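PDB 6IJF: Tae4, which probably cleaves peptide stems of peptidoglycan as an amidase effector of the type VI secretion system, weakening the cell walls of rival bacteria. Local coordinates for residues N110-R115 and I156-L161; G130-L135 and A148-S153. All coordinates share one frame; numbering follows the deposited sequence.

Interaction 1 (N110-R115 and I156-L161); sequences NGIGAR and IWFWPL
The Phe-158 ring has Ile-112 over one face, the backbone N of Pro-160 above the centre of the other, and the side chain of Arg-115 along its edge. This is helix-on-sheet packing: the C-terminal end of helix 108-112 and the turn after it lie against strand 155-160 of the antiparallel sheet. The evidence for a CH-pi contact is that Ile-112 CG1 stands 3.8 Å from the centroid of the Phe-158 ring and only 16° off the normal. CG of Phe-158 is anti to its backbone N (chi1 -179°), which carries the ring out from the strand into the angle between Ile-112 and Arg-115.

At the edge, the guanidinium plane is turned 75° to the ring, so the two do not stack. The rim of the phenyl meets one guanidinium face, with Arg-115 NH2 3.5 Å from Phe-158 CD2. The arginine chain bends at chi3 and returns to the last turn of helix 108-112. There Arg-115 NH2 donates to Gly-111 O at 2.8 Å. Arg-115 NE donates to Ile-112 O at 3.2 Å. With Ile-112 O in the guanidinium plane and Gly-111 O tilted from it, these two bonds hold the group's orientation. A type II' turn from Ile-112 to Arg-115, with Gly-113 at positive phi, places Arg-115 after the helix end. Ile-112 O takes two donors, the backbone N and NE of Arg-115, from opposite faces of its carbonyl plane. Asp-101, on the adjoining strand 101-103, forms a salt bridge with Arg-115 NH2. At the exposed end of the contact, Arg-115 NH1 lies 3.4 Å from Pro-160 CG, the two side chains running alongside each other.

Interaction 2 (G130-L135 and A148-S153); sequences GGHIDL and ACYYNS
Asp-134 OD2 is gripped by two donors within this contact, the ring NE2 of His-132 and the backbone N of Ala-148, and by a third just outside it, the backbone N of Ser-147. From Ala-148 N to Asp-134 OD2 the bond is 2.8 Å long, and it arrives almost in line with the carboxylate C-O bond. His-132 NE2 donates to Asp-134 OD2 over 2.8 Å, from the anti side and 31° out of the carboxylate plane. The other oxygen, OD1, accepts from Leu-135 N through its anti lone pair, so both ends of the buried carboxylate are held and its rotation is set.

His-132 and Asp-134 stand two residues apart on strand 131-137, with both side chains on one side of it. In His-132, CG anti to the backbone N (chi1 -180°) sets the imidazole beside Ala-148 and Tyr-150. There the edge of Tyr-150 meets its face in an offset edge-to-face pair, centroids 5.3 Å apart and planes at 65°; Tyr-150 CD2 comes within 3.6 Å of His-132 CB. The phenol OH is hydrogen-bonded to a polar side chain of another protein's chain.

Cys-48, at the start of helix 48-58, touches His-132, an arrangement consistent with a Cys-His-Asp triad in this member of the papain-like peptidase clan. The bond from NE2 to Asp-134 would fix the rotation of the imidazole and leave ND1, on its other side, as the nitrogen that might serve Cys-48.

How the interactions relate
Of the elements involved, followed from the N terminus, helix 108-112 and its turn come first, then strand 116-122, strand 131-137, the short strand 144-145, the loop 148-153 and finally strand 155-160. Interaction 2 closes the shorter loop, from 130-135 to 148-153, and is nested inside the longer one that interaction 1 closes between 110-115 and 156-161. Both reach the same antiparallel sheet: interaction 1 ties a helix end to strand 155-160, and interaction 2 ties a connecting loop to strand 131-137. Their centres lie about 13 Å apart, and Tyr-151 bridges them, its CA 4.3 Å from Ile-156 CD1 and its OH packing near Ile-112.

Interaction 1 (N110-R115 and I156-L161)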
ATOM      1  N   ASN C 110     -14.251 -15.542  -1.934  1.00 46.53           N
ATOM      2  CA  ASN C 110     -15.148 -16.530  -1.279  1.00 53.45           C
ATOM      3  C   ASN C 110     -15.295 -17.781  -2.152  1.00 49.41           C
ATOM      4  O   ASN C 110     -15.413 -18.882  -1.582  1.00 49.82           O
ATOM      5  CB  ASN C 110     -16.510 -15.919  -0.946  1.00 59.81           C
ATOM      6  CG  ASN C 110     -16.448 -15.043   0.290  1.00 58.75           C
ATOM      7  OD1 ASN C 110     -15.523 -15.139   1.095  1.00 59.10           O
ATOM      8  ND2 ASN C 110     -17.430 -14.179   0.436  1.00 62.84           N
ATOM      9  N   GLY C 111     -15.251 -17.627  -3.475  1.00 41.44           N
ATOM     10  CA  GLY C 111     -15.217 -18.753  -4.430  1.00 43.78           C
ATOM     11  C   GLY C 111     -14.052 -19.711  -4.196  1.00 42.86           C
ATOM     12  O   GLY C 111     -14.296 -20.915  -4.092  1.00 45.70           O
ATOM     13  N   ILE C 112     -12.814 -19.203  -4.169  1.00 42.29           N
ATOM     14  CA  ILE C 112     -11.576 -19.973  -3.825  1.00 42.93           C
ATOM     15  C   ILE C 112     -11.720 -20.527  -2.395  1.00 50.14           C
ATOM     16  O   ILE C 112     -11.463 -21.710  -2.209  1.00 45.39           O
ATOM     17  CB  ILE C 112     -10.314 -19.097  -3.980  1.00 41.43           C
ATOM     18  CG1 ILE C 112     -10.061 -18.755  -5.459  1.00 41.23           C
ATOM     19  CG2 ILE C 112      -9.107 -19.767  -3.343  1.00 42.52           C
ATOM     20  CD1 ILE C 112      -9.043 -17.674  -5.708  1.00 42.83           C
ATOM     21  N   GLY C 113     -12.077 -19.676  -1.425  1.00 47.45           N
ATOM     22  CA  GLY C 113     -12.299 -20.113  -0.038  1.00 44.73           C
ATOM     23  C   GLY C 113     -11.015 -20.625   0.581  1.00 44.04           C
ATOM     24  O   GLY C 113      -9.982 -19.924   0.462  1.00 45.24           O
ATOM     25  N   ALA C 114     -11.048 -21.820   1.178  1.00 39.57           N
ATOM     26  CA  ALA C 114      -9.879 -22.417   1.863  1.00 49.19           C
ATOM     27  C   ALA C 114      -9.110 -23.324   0.886  1.00 47.87           C
ATOM     28  O   ALA C 114      -8.130 -23.956   1.306  1.00 54.91           O
ATOM     29  CB  ALA C 114     -10.318 -23.148   3.118  1.00 54.00           C
ATOM     30  N   ARG C 115      -9.512 -23.332  -0.381  1.00 45.59           N
ATOM     31  CA  ARG C 115      -8.934 -24.222  -1.422  1.00 45.66           C
ATOM     32  C   ARG C 115      -7.614 -23.604  -1.911  1.00 45.60           C
ATOM     33  O   ARG C 115      -7.375 -22.381  -1.696  1.00 39.53           O
ATOM     34  CB  ARG C 115      -9.976 -24.510  -2.509  1.00 45.45           C
ATOM     35  CG  ARG C 115     -11.301 -25.047  -1.964  1.00 44.49           C
ATOM     36  CD  ARG C 115     -12.323 -25.380  -3.027  1.00 39.67           C
ATOM     37  NE  ARG C 115     -12.755 -24.200  -3.768  1.00 44.71           N
ATOM     38  CZ  ARG C 115     -13.270 -24.234  -4.993  1.00 41.73           C
ATOM     39  NH1 ARG C 115     -13.418 -25.389  -5.613  1.00 52.19           N
ATOM     40  NH2 ARG C 115     -13.632 -23.131  -5.618  1.00 49.02           N
ATOM     41  N   ILE C 156     -11.871 -14.368 -13.443  1.00 39.70           N
ATOM     42  CA  ILE C 156     -10.854 -15.121 -12.684  1.00 38.80           C
ATOM     43  C   ILE C 156     -11.213 -16.593 -12.810  1.00 40.68           C
ATOM     44  O   ILE C 156     -12.361 -16.951 -12.474  1.00 40.61           O
ATOM     45  CB  ILE C 156     -10.838 -14.619 -11.239  1.00 40.83           C
ATOM     46  CG1 ILE C 156     -10.507 -13.123 -11.221  1.00 41.51           C
ATOM     47  CG2 ILE C 156      -9.900 -15.460 -10.392  1.00 38.86           C
ATOM     48  CD1 ILE C 156     -10.738 -12.446  -9.915  1.00 44.84           C
ATOM     49  N   TRP C 157     -10.272 -17.404 -13.291  1.00 35.84           N
ATOM     50  CA  TRP C 157     -10.463 -18.868 -13.355  1.00 36.32           C
ATOM     51  C   TRP C 157      -9.692 -19.502 -12.211  1.00 39.55           C
ATOM     52  O   TRP C 157      -8.488 -19.205 -12.042  1.00 39.92           O
ATOM     53  CB  TRP C 157     -10.017 -19.439 -14.697  1.00 39.43           C
ATOM     54  CG  TRP C 157     -10.805 -18.972 -15.874  1.00 47.27           C
ATOM     55  CD1 TRP C 157     -12.032 -18.380 -15.875  1.00 48.55           C
ATOM     56  CD2 TRP C 157     -10.437 -19.152 -17.250  1.00 45.97           C
ATOM     57  NE1 TRP C 157     -12.437 -18.151 -17.159  1.00 46.40           N
ATOM     58  CE2 TRP C 157     -11.481 -18.611 -18.026  1.00 52.09           C
ATOM     59  CE3 TRP C 157      -9.332 -19.710 -17.898  1.00 48.48           C
ATOM     60  CZ2 TRP C 157     -11.450 -18.619 -19.422  1.00 48.92           C
ATOM     61  CZ3 TRP C 157      -9.291 -19.704 -19.273  1.00 53.79           C
ATOM     62  CH2 TRP C 157     -10.338 -19.163 -20.024  1.00 57.44           C
ATOM     63  N   PHE C 158     -10.344 -20.383 -11.480  1.00 35.02           N
ATOM     64  CA  PHE C 158      -9.718 -21.159 -10.384  1.00 36.89           C
ATOM     65  C   PHE C 158      -9.823 -22.653 -10.682  1.00 38.70           C
ATOM     66  O   PHE C 158     -10.940 -23.167 -10.867  1.00 41.02           O
ATOM     67  CB  PHE C 158     -10.388 -20.809  -9.062  1.00 35.32           C
ATOM     68  CG  PHE C 158      -9.794 -21.534  -7.897  1.00 34.92           C
ATOM     69  CD1 PHE C 158      -8.434 -21.505  -7.681  1.00 34.49           C
ATOM     70  CD2 PHE C 158     -10.595 -22.283  -7.040  1.00 41.97           C
ATOM     71  CE1 PHE C 158      -7.868 -22.211  -6.631  1.00 34.06           C
ATOM     72  CE2 PHE C 158     -10.028 -22.983  -5.985  1.00 41.28           C
ATOM     73  CZ  PHE C 158      -8.668 -22.936  -5.776  1.00 36.14           C
ATOM     74  N   TRP C 159      -8.682 -23.339 -10.664  1.00 39.70           N
ATOM     75  CA  TRP C 159      -8.586 -24.830 -10.681  1.00 40.07           C
ATOM     76  C   TRP C 159      -8.172 -25.327  -9.300  1.00 43.20           C
ATOM     77  O   TRP C 159      -6.999 -25.243  -8.938  1.00 37.91           O
ATOM     78  CB  TRP C 159      -7.556 -25.275 -11.707  1.00 40.99           C
ATOM     79  CG  TRP C 159      -7.827 -24.946 -13.142  1.00 39.31           C
ATOM     80  CD1 TRP C 159      -8.472 -25.743 -14.032  1.00 40.05           C
ATOM     81  CD2 TRP C 159      -7.330 -23.828 -13.905  1.00 37.18           C
ATOM     82  NE1 TRP C 159      -8.441 -25.192 -15.281  1.00 38.70           N
ATOM     83  CE2 TRP C 159      -7.710 -24.041 -15.249  1.00 37.13           C
ATOM     84  CE3 TRP C 159      -6.591 -22.683 -13.606  1.00 35.75           C
ATOM     85  CZ2 TRP C 159      -7.440 -23.125 -16.255  1.00 39.59           C
ATOM     86  CZ3 TRP C 159      -6.297 -21.801 -14.610  1.00 40.56           C
ATOM     87  CH2 TRP C 159      -6.713 -22.014 -15.918  1.00 39.61           C
ATOM     88  N   PRO C 160      -9.098 -25.854  -8.470  1.00 43.47           N
ATOM     89  CA  PRO C 160      -8.726 -26.375  -7.153  1.00 44.97           C
ATOM     90  C   PRO C 160      -7.894 -27.668  -7.261  1.00 44.77           C
ATOM     91  O   PRO C 160      -8.169 -28.433  -8.140  1.00 44.75           O
ATOM     92  CB  PRO C 160     -10.076 -26.643  -6.474  1.00 44.72           C
ATOM     93  CG  PRO C 160     -11.031 -26.844  -7.611  1.00 46.35           C
ATOM     94  CD  PRO C 160     -10.537 -25.976  -8.749  1.00 43.81           C
ATOM     95  N   LEU C 161      -6.884 -27.836  -6.406  1.00 48.37           N
ATOM     96  CA  LEU C 161      -6.005 -29.036  -6.330  1.00 48.19           C
ATOM     97  C   LEU C 161      -5.923 -29.565  -4.892  1.00 51.62           C
ATOM     98  O   LEU C 161      -5.634 -30.766  -4.682  1.00 57.92           O
ATOM     99  CB  LEU C 161      -4.613 -28.642  -6.826  1.00 43.42           C
ATOM    100  CG  LEU C 161      -4.517 -28.306  -8.303  1.00 48.44           C
ATOM    101  CD1 LEU C 161      -3.089 -27.955  -8.629  1.00 46.95           C
ATOM    102  CD2 LEU C 161      -5.023 -29.446  -9.191  1.00 53.79           C
TER

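Interaction 2 (G130-L135 and A148-S153)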
ATOM      1  N   GLY C 130      -2.573 -11.295 -22.060  1.00 53.86           N
ATOM      2  CA  GLY C 130      -3.689 -12.202 -21.707  1.00 53.49           C
ATOM      3  C   GLY C 130      -4.134 -12.025 -20.255  1.00 51.54           C
ATOM      4  O   GLY C 130      -5.323 -12.246 -19.944  1.00 45.76           O
ATOM      5  N   GLY C 131      -3.230 -11.591 -19.375  1.00 41.26           N
ATOM      6  CA  GLY C 131      -3.484 -11.551 -17.929  1.00 41.34           C
ATOM      7  C   GLY C 131      -2.391 -12.286 -17.183  1.00 39.87           C
ATOM      8  O   GLY C 131      -1.239 -12.264 -17.643  1.00 41.36           O
ATOM      9  N   HIS C 132      -2.716 -12.820 -16.013  1.00 40.14           N
ATOM     10  CA  HIS C 132      -1.723 -13.350 -15.046  1.00 34.64           C
ATOM     11  C   HIS C 132      -2.166 -14.744 -14.645  1.00 34.88           C
ATOM     12  O   HIS C 132      -3.353 -14.938 -14.334  1.00 36.74           O
ATOM     13  CB  HIS C 132      -1.601 -12.418 -13.837  1.00 37.37           C
ATOM     14  CG  HIS C 132      -0.611 -12.879 -12.823  1.00 34.48           C
ATOM     15  ND1 HIS C 132       0.735 -12.885 -13.086  1.00 37.03           N
ATOM     16  CD2 HIS C 132      -0.774 -13.365 -11.569  1.00 37.88           C
ATOM     17  CE1 HIS C 132       1.379 -13.362 -12.028  1.00 39.90           C
ATOM     18  NE2 HIS C 132       0.476 -13.638 -11.070  1.00 36.89           N
ATOM     19  N   ILE C 133      -1.232 -15.683 -14.661  1.00 33.60           N
ATOM     20  CA  ILE C 133      -1.480 -17.052 -14.140  1.00 33.08           C
ATOM     21  C   ILE C 133      -0.498 -17.335 -13.010  1.00 35.62           C
ATOM     22  O   ILE C 133       0.659 -16.834 -13.063  1.00 31.86           O
ATOM     23  CB  ILE C 133      -1.412 -18.068 -15.296  1.00 32.73           C
ATOM     24  CG1 ILE C 133      -1.972 -19.406 -14.847  1.00 32.22           C
ATOM     25  CG2 ILE C 133      -0.001 -18.153 -15.886  1.00 35.80           C
ATOM     26  CD1 ILE C 133      -2.255 -20.347 -15.991  1.00 37.69           C
ATOM     27  N   ASP C 134      -0.955 -18.044 -11.986  1.00 35.87           N
ATOM     28  CA  ASP C 134      -0.216 -18.107 -10.709  1.00 35.08           C
ATOM     29  C   ASP C 134      -0.770 -19.286  -9.922  1.00 35.10           C
ATOM     30  O   ASP C 134      -1.734 -19.923 -10.378  1.00 37.44           O
ATOM     31  CB  ASP C 134      -0.357 -16.783  -9.931  1.00 31.39           C
ATOM     32  CG  ASP C 134       0.805 -16.436  -9.016  1.00 32.48           C
ATOM     33  OD1 ASP C 134       1.476 -17.358  -8.529  1.00 34.20           O
ATOM     34  OD2 ASP C 134       1.086 -15.243  -8.869  1.00 38.16           O
ATOM     35  N   LEU C 135      -0.138 -19.570  -8.792  1.00 36.87           N
ATOM     36  CA  LEU C 135      -0.629 -20.525  -7.776  1.00 33.90           C
ATOM     37  C   LEU C 135      -1.199 -19.728  -6.621  1.00 37.54           C
ATOM     38  O   LEU C 135      -0.651 -18.681  -6.259  1.00 37.99           O
ATOM     39  CB  LEU C 135       0.511 -21.420  -7.260  1.00 34.66           C
ATOM     40  CG  LEU C 135       1.283 -22.200  -8.332  1.00 39.39           C
ATOM     41  CD1 LEU C 135       2.246 -23.159  -7.697  1.00 43.20           C
ATOM     42  CD2 LEU C 135       0.361 -22.917  -9.305  1.00 39.12           C
ATOM     43  N   ALA C 148       1.633 -12.778  -7.555  1.00 35.40           N
ATOM     44  CA  ALA C 148       0.790 -11.564  -7.529  1.00 40.42           C
ATOM     45  C   ALA C 148      -0.662 -11.940  -7.781  1.00 39.43           C
ATOM     46  O   ALA C 148      -0.892 -12.881  -8.533  1.00 35.97           O
ATOM     47  CB  ALA C 148       1.282 -10.618  -8.610  1.00 42.40           C
ATOM     48  N   CYS C 149      -1.608 -11.216  -7.209  1.00 40.71           N
ATOM     49  CA  CYS C 149      -3.059 -11.388  -7.485  0.52 40.11           C
ATOM     50  C   CYS C 149      -3.535 -10.139  -8.248  1.00 42.90           C
ATOM     51  O   CYS C 149      -3.014  -9.036  -7.984  1.00 41.11           O
ATOM     52  CB  CYS C 149      -3.860 -11.631  -6.200  0.52 46.88           C
ATOM     53  SG  CYS C 149      -3.747 -10.183  -5.149  0.52 52.66           S
ATOM     54  N   TYR C 150      -4.471 -10.281  -9.182  1.00 41.08           N
ATOM     55  CA  TYR C 150      -5.005  -9.159 -10.002  1.00 41.70           C
ATOM     56  C   TYR C 150      -6.533  -9.231  -9.998  1.00 46.08           C
ATOM     57  O   TYR C 150      -7.156  -9.616 -10.985  1.00 43.64           O
ATOM     58  CB  TYR C 150      -4.462  -9.208 -11.428  1.00 39.56           C
ATOM     59  CG  TYR C 150      -3.036  -8.757 -11.521  1.00 39.99           C
ATOM     60  CD1 TYR C 150      -2.722  -7.411 -11.603  1.00 40.50           C
ATOM     61  CD2 TYR C 150      -2.001  -9.676 -11.506  1.00 38.80           C
ATOM     62  CE1 TYR C 150      -1.412  -6.985 -11.713  1.00 39.17           C
ATOM     63  CE2 TYR C 150      -0.686  -9.258 -11.598  1.00 38.13           C
ATOM     64  CZ  TYR C 150      -0.391  -7.915 -11.722  1.00 42.20           C
ATOM     65  OH  TYR C 150       0.908  -7.523 -11.762  1.00 44.13           O
ATOM     66  N   TYR C 151      -7.138  -8.924  -8.860  1.00 45.29           N
ATOM     67  CA  TYR C 151      -8.610  -8.925  -8.720  1.00 49.41           C
ATOM     68  C   TYR C 151      -9.206  -7.775  -9.540  1.00 50.44           C
ATOM     69  O   TYR C 151     -10.401  -7.809  -9.759  1.00 66.22           O
ATOM     70  CB  TYR C 151      -9.019  -8.839  -7.253  1.00 46.31           C
ATOM     71  CG  TYR C 151      -9.014 -10.136  -6.496  1.00 45.18           C
ATOM     72  CD1 TYR C 151      -7.834 -10.816  -6.220  1.00 44.92           C
ATOM     73  CD2 TYR C 151     -10.189 -10.646  -5.977  1.00 51.40           C
ATOM     74  CE1 TYR C 151      -7.834 -11.989  -5.496  1.00 50.48           C
ATOM     75  CE2 TYR C 151     -10.201 -11.804  -5.238  1.00 49.83           C
ATOM     76  CZ  TYR C 151      -9.022 -12.483  -4.986  1.00 50.40           C
ATOM     77  OH  TYR C 151      -9.040 -13.640  -4.255  1.00 52.56           O
ATOM     78  N   ASN C 152      -8.392  -6.902 -10.140  1.00 59.12           N
ATOM     79  CA  ASN C 152      -8.905  -5.851 -11.060  1.00 64.95           C
ATOM     80  C   ASN C 152      -9.232  -6.474 -12.430  1.00 64.02           C
ATOM     81  O   ASN C 152      -9.647  -5.731 -13.315  1.00 75.71           O
ATOM     82  CB  ASN C 152      -7.959  -4.642 -11.158  1.00 65.28           C
ATOM     83  CG  ASN C 152      -6.576  -4.955 -11.696  1.00 69.64           C
ATOM     84  OD1 ASN C 152      -6.036  -6.030 -11.439  1.00 66.76           O
ATOM     85  ND2 ASN C 152      -5.971  -4.007 -12.395  1.00 66.87           N
ATOM     86  N   SER C 153      -9.125  -7.792 -12.587  1.00 59.95           N
ATOM     87  CA  SER C 153      -9.311  -8.483 -13.882  1.00 48.56           C
ATOM     88  C   SER C 153     -10.808  -8.661 -14.172  1.00 48.83           C
ATOM     89  O   SER C 153     -11.620  -8.588 -13.237  1.00 54.79           O
ATOM     90  CB  SER C 153      -8.521  -9.785 -13.926  1.00 48.74           C
ATOM     91  OG  SER C 153      -9.152 -10.799 -13.172  1.00 48.98           O
TER